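Local coordinates for protein putatuve endo-xylanase (Clostridium stercorarium, PDB 1O8P) that probably binds xylan and related plant cell-wall polysaccharides, serving as the family 6 carbohydrate-binding module of a putative endo-xylanase, at residues A[30-34]-A[51-55]; A[57-63]-A[132-138]. All coordinates share one frame; numbering follows the deposited sequence.

Contact 1: A[30-34]-A[51-55]. With CA (calcium ion), chain B.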
# COMPACT_ATOMS: atom_id res chain seq x y z
N GLN A 30 -3.50 -5.38 5.23
CA GLN A 30 -2.21 -6.05 5.30
C GLN A 30 -1.73 -6.12 3.87
O GLN A 30 -2.45 -6.59 3.00
CB GLN A 30 -2.32 -7.44 5.98
CG GLN A 30 -2.76 -7.38 7.46
CD GLN A 30 -1.82 -6.51 8.32
OE1 GLN A 30 -0.61 -6.42 8.04
NE2 GLN A 30 -2.37 -5.86 9.34
N ALA A 31 -0.53 -5.62 3.61
CA ALA A 31 -0.05 -5.48 2.24
C ALA A 31 0.16 -6.86 1.59
O ALA A 31 0.08 -6.99 0.34
CB ALA A 31 1.22 -4.64 2.21
N GLU A 32 0.44 -7.87 2.41
CA GLU A 32 0.51 -9.24 1.90
C GLU A 32 -0.88 -9.80 1.47
O GLU A 32 -0.95 -10.84 0.85
CB GLU A 32 1.21 -10.20 2.91
CG GLU A 32 0.44 -10.49 4.20
CD GLU A 32 0.63 -9.42 5.26
OE1 GLU A 32 0.96 -8.26 4.91
OE2 GLU A 32 0.43 -9.72 6.45
N ASP A 33 -1.97 -9.10 1.79
CA ASP A 33 -3.30 -9.60 1.39
C ASP A 33 -3.75 -9.01 0.04
O ASP A 33 -4.86 -8.49 -0.07
CB ASP A 33 -4.34 -9.30 2.45
CG ASP A 33 -4.10 -10.04 3.76
OD1 ASP A 33 -3.38 -11.05 3.83
OD2 ASP A 33 -4.65 -9.66 4.81
N TYR A 34 -2.89 -9.07 -0.96
CA TYR A 34 -3.22 -8.59 -2.28
C TYR A 34 -3.97 -9.68 -3.07
O TYR A 34 -3.77 -10.89 -2.85
CB TYR A 34 -1.96 -8.12 -3.03
CG TYR A 34 -0.87 -9.17 -3.11
CD1 TYR A 34 -0.90 -10.15 -4.10
CD2 TYR A 34 0.19 -9.17 -2.21
CE1 TYR A 34 0.10 -11.11 -4.18
CE2 TYR A 34 1.21 -10.13 -2.27
CZ TYR A 34 1.16 -11.09 -3.26
OH TYR A 34 2.16 -12.04 -3.33
N GLY A 51 3.85 -11.22 12.28
CA GLY A 51 3.35 -10.47 11.13
C GLY A 51 4.16 -10.73 9.86
O GLY A 51 5.09 -11.57 9.83
N SER A 52 3.79 -10.04 8.80
CA SER A 52 4.44 -10.22 7.50
C SER A 52 4.46 -8.93 6.71
O SER A 52 3.68 -8.02 6.98
CB SER A 52 3.71 -11.28 6.65
OG SER A 52 3.63 -12.53 7.29
N ALA A 53 5.35 -8.85 5.71
CA ALA A 53 5.41 -7.68 4.88
C ALA A 53 5.73 -8.14 3.47
O ALA A 53 6.33 -9.18 3.27
CB ALA A 53 6.47 -6.70 5.40
N ILE A 54 5.27 -7.41 2.49
CA ILE A 54 5.77 -7.67 1.14
C ILE A 54 7.17 -7.03 0.97
O ILE A 54 7.46 -6.00 1.58
CB ILE A 54 4.73 -7.25 0.09
CG1 ILE A 54 4.40 -5.74 0.22
CG2 ILE A 54 3.45 -8.16 0.25
CD1 ILE A 54 3.44 -5.17 -0.82
N GLY A 55 7.99 -7.66 0.13
CA GLY A 55 9.35 -7.22 -0.19
C GLY A 55 9.81 -7.83 -1.53
O GLY A 55 8.98 -8.40 -2.25
CA CA B . 1.51 -7.15 7.18
O HOH W 1 1.16 -8.86 8.91

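Contact 2: A[57-63]-A[132-138]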
# COMPACT_ATOMS: atom_id res chain seq x y z
N ILE A 57 10.68 -6.08 -3.88
CA ILE A 57 9.97 -5.17 -4.80
C ILE A 57 10.96 -4.37 -5.66
O ILE A 57 12.04 -4.03 -5.21
CB ILE A 57 8.99 -4.25 -3.99
CG1 ILE A 57 7.68 -5.01 -3.66
CG2 ILE A 57 8.74 -2.90 -4.69
CD1 ILE A 57 6.89 -4.36 -2.54
N GLU A 58 10.58 -4.13 -6.90
CA GLU A 58 11.37 -3.34 -7.83
C GLU A 58 10.52 -2.26 -8.48
O GLU A 58 9.30 -2.31 -8.43
CB GLU A 58 11.94 -4.26 -8.93
CG GLU A 58 12.93 -5.32 -8.44
CD GLU A 58 14.22 -4.78 -7.81
OE1 GLU A 58 14.59 -3.58 -7.97
OE2 GLU A 58 14.90 -5.58 -7.13
N ASN A 59 11.18 -1.28 -9.10
CA ASN A 59 10.52 -0.33 -10.01
C ASN A 59 9.56 -1.03 -11.00
O ASN A 59 9.94 -1.99 -11.69
CB ASN A 59 11.57 0.49 -10.80
CG ASN A 59 10.94 1.55 -11.64
OD1 ASN A 59 9.96 2.12 -11.23
ND2 ASN A 59 11.46 1.81 -12.84
N GLY A 60 8.32 -0.54 -11.06
CA GLY A 60 7.29 -1.06 -11.92
C GLY A 60 6.42 -2.14 -11.29
O GLY A 60 5.37 -2.49 -11.86
N TYR A 61 6.83 -2.67 -10.14
CA TYR A 61 5.97 -3.64 -9.39
C TYR A 61 4.70 -3.00 -8.85
O TYR A 61 4.62 -1.78 -8.71
CB TYR A 61 6.69 -4.26 -8.21
CG TYR A 61 7.70 -5.33 -8.54
CD1 TYR A 61 8.38 -5.33 -9.76
CD2 TYR A 61 7.98 -6.33 -7.60
CE1 TYR A 61 9.33 -6.33 -10.06
CE2 TYR A 61 8.90 -7.35 -7.87
CZ TYR A 61 9.57 -7.34 -9.09
OH TYR A 61 10.50 -8.31 -9.31
N SER A 62 3.70 -3.82 -8.54
CA SER A 62 2.41 -3.32 -8.14
C SER A 62 1.63 -4.42 -7.42
O SER A 62 1.86 -5.62 -7.66
CB SER A 62 1.61 -2.79 -9.36
OG SER A 62 1.14 -3.86 -10.17
N THR A 63 0.76 -4.01 -6.50
CA THR A 63 -0.15 -4.92 -5.82
C THR A 63 -1.52 -4.32 -5.88
O THR A 63 -1.68 -3.10 -5.83
CB THR A 63 0.29 -5.24 -4.37
OG1 THR A 63 0.92 -4.10 -3.80
CG2 THR A 63 1.38 -6.26 -4.32
N VAL A 132 -4.69 0.00 -6.14
CA VAL A 132 -3.40 -0.46 -6.64
C VAL A 132 -2.25 0.36 -6.05
O VAL A 132 -2.28 1.58 -6.11
CB VAL A 132 -3.40 -0.41 -8.21
CG1 VAL A 132 -2.11 -1.01 -8.77
CG2 VAL A 132 -4.66 -1.14 -8.73
N LEU A 133 -1.25 -0.32 -5.49
CA LEU A 133 0.03 0.31 -5.08
C LEU A 133 1.08 0.04 -6.18
O LEU A 133 1.31 -1.10 -6.54
CB LEU A 133 0.50 -0.27 -3.74
CG LEU A 133 -0.53 -0.22 -2.59
CD1 LEU A 133 0.09 -0.85 -1.32
CD2 LEU A 133 -0.97 1.26 -2.33
N VAL A 134 1.68 1.10 -6.72
CA VAL A 134 2.67 0.99 -7.76
C VAL A 134 3.96 1.52 -7.18
O VAL A 134 4.01 2.62 -6.64
CB VAL A 134 2.25 1.75 -9.08
CG1 VAL A 134 3.29 1.54 -10.19
CG2 VAL A 134 0.82 1.32 -9.53
N PHE A 135 5.01 0.70 -7.27
CA PHE A 135 6.29 0.94 -6.63
C PHE A 135 7.39 1.40 -7.61
O PHE A 135 7.47 0.87 -8.72
CB PHE A 135 6.73 -0.35 -5.96
CG PHE A 135 5.76 -0.86 -4.93
CD1 PHE A 135 5.68 -0.26 -3.68
CD2 PHE A 135 4.93 -1.92 -5.21
CE1 PHE A 135 4.78 -0.72 -2.71
CE2 PHE A 135 4.02 -2.39 -4.28
CZ PHE A 135 3.95 -1.79 -3.03
N SER A 136 8.22 2.36 -7.19
CA SER A 136 9.27 2.93 -8.06
C SER A 136 10.67 2.45 -7.67
O SER A 136 11.70 2.81 -8.25
CB SER A 136 9.18 4.47 -8.11
OG SER A 136 9.61 5.04 -6.90
N GLY A 137 10.70 1.56 -6.71
CA GLY A 137 11.96 1.08 -6.20
C GLY A 137 11.71 0.16 -5.02
O GLY A 137 10.58 -0.03 -4.59
N PRO A 138 12.79 -0.46 -4.54
CA PRO A 138 12.74 -1.37 -3.38
C PRO A 138 12.14 -0.73 -2.10
O PRO A 138 12.53 0.38 -1.69
CB PRO A 138 14.22 -1.75 -3.17
CG PRO A 138 14.94 -1.40 -4.50
CD PRO A 138 14.13 -0.34 -5.15

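Contact 1: A[30-34]-A[51-55]
Glu32 and Ser52 meet through a shared calcium ion. The carboxylate of Glu32 takes the metal with both oxygens but unevenly, OE1 at 2.6 Å from the ion and OE2 at 2.9 Å, while the backbone O of Ser52 binds it at 2.4 Å. Gln30 adds its amide OE1, and a water that also accepts from Ser52 N occupies a further position. The chain of Glu32 bends about CB-CG (chi2 -83°), which brings the carboxylate to the ion; Glu32 OE1 and Ser52 O lie 3.4 Å apart because both bind the ion, not through a hydrogen bond. This polar side is the one nearer solvent: a water binds the metal, Glu32 and Ser52 are partly exposed, and Ser52 CB is merely alongside OE2. The tight side is built on buried Ile54: its CG2 presses on Glu32 CA at 3.5 Å and comes to the edge of the Tyr34 ring at CE2, whereas CD1 rests on Ala31 CB at 3.8 Å. A type I turn, closed by Asp33 N to Gln30 O, gathers the ligands Gln30 and Glu32. Asp142 of strand 140-147 completes the protein ligands; Ile44 of strand 43-46 and Thr63 and Tyr65 of strand 62-69 pack around Ile54 and Tyr34.

Contact 2: A[57-63]-A[132-138]
Thr63 and Leu133 exchange two backbone hydrogen bonds, Leu133 N to Thr63 O at 2.8 Å and Thr63 N to Leu133 O at 3.0 Å, which identifies them as an antiparallel hydrogen-bonded pair. Ser62 and Val134 form the adjoining non-hydrogen-bonded pair, their CA atoms 4.3 Å apart. One residue beyond Val134, and one before Ser62, Phe135 N reaches Tyr61 O at 2.9 Å in an almost straight bond (174° at the hydrogen), although the donor is tilted from the carbonyl plane. Gly60 N then bonds to Phe135 O, tying in the type II turn from Glu58 to Tyr61; the positive phi of Gly60 (91°) suits glycine there.

The packing centres on the buried Phe135 ring. Ile57 CD1 sits over the middle of one face in a CH-pi contact, 3.9 Å from the centroid, and Ile57 CG2 touches Phe135 CB at 3.5 Å. With CG1 beside the backbone N and the chain extended beyond it (chi2 162°), Ile57 can set its two methyl ends on Phe135 together. Thr63 OG1, which is hydrogen-bonded to Tyr65 OH, approaches the ring edge at CE2. At the exposed end, Asn59 OD1 lies 3.3 Å from Ser136 CA. The arrangement is an antiparallel strand pair prolonged by a turn, within one sheet of the beta-sandwich characteristic of family 6 carbohydrate-binding modules.

Overall arrangement
From the N terminus, the turn at 30-34 follows strand 29-30, and contact 1 closes the excursion through strands 36-38 and 43-46 when strand 52-55 returns to the calcium. Contact 2 opens only afterwards: segment 57-63 leads into strand 62-69, and the chain runs through 68 further residues before 132-138 pairs with it. The two closures are therefore in series, neither nested nor crossed. Their centres lie 13 Å apart, yet they touch: Tyr34 CD2 is 3.8 Å from Thr63 CG2, and Ile54 CD1 is 4.1 Å from Phe135 CZ. Through this apolar junction, the calcium-bound loop and the 43-46/52-55 hairpin pack against the sheet containing strands 62-69 and 128-135.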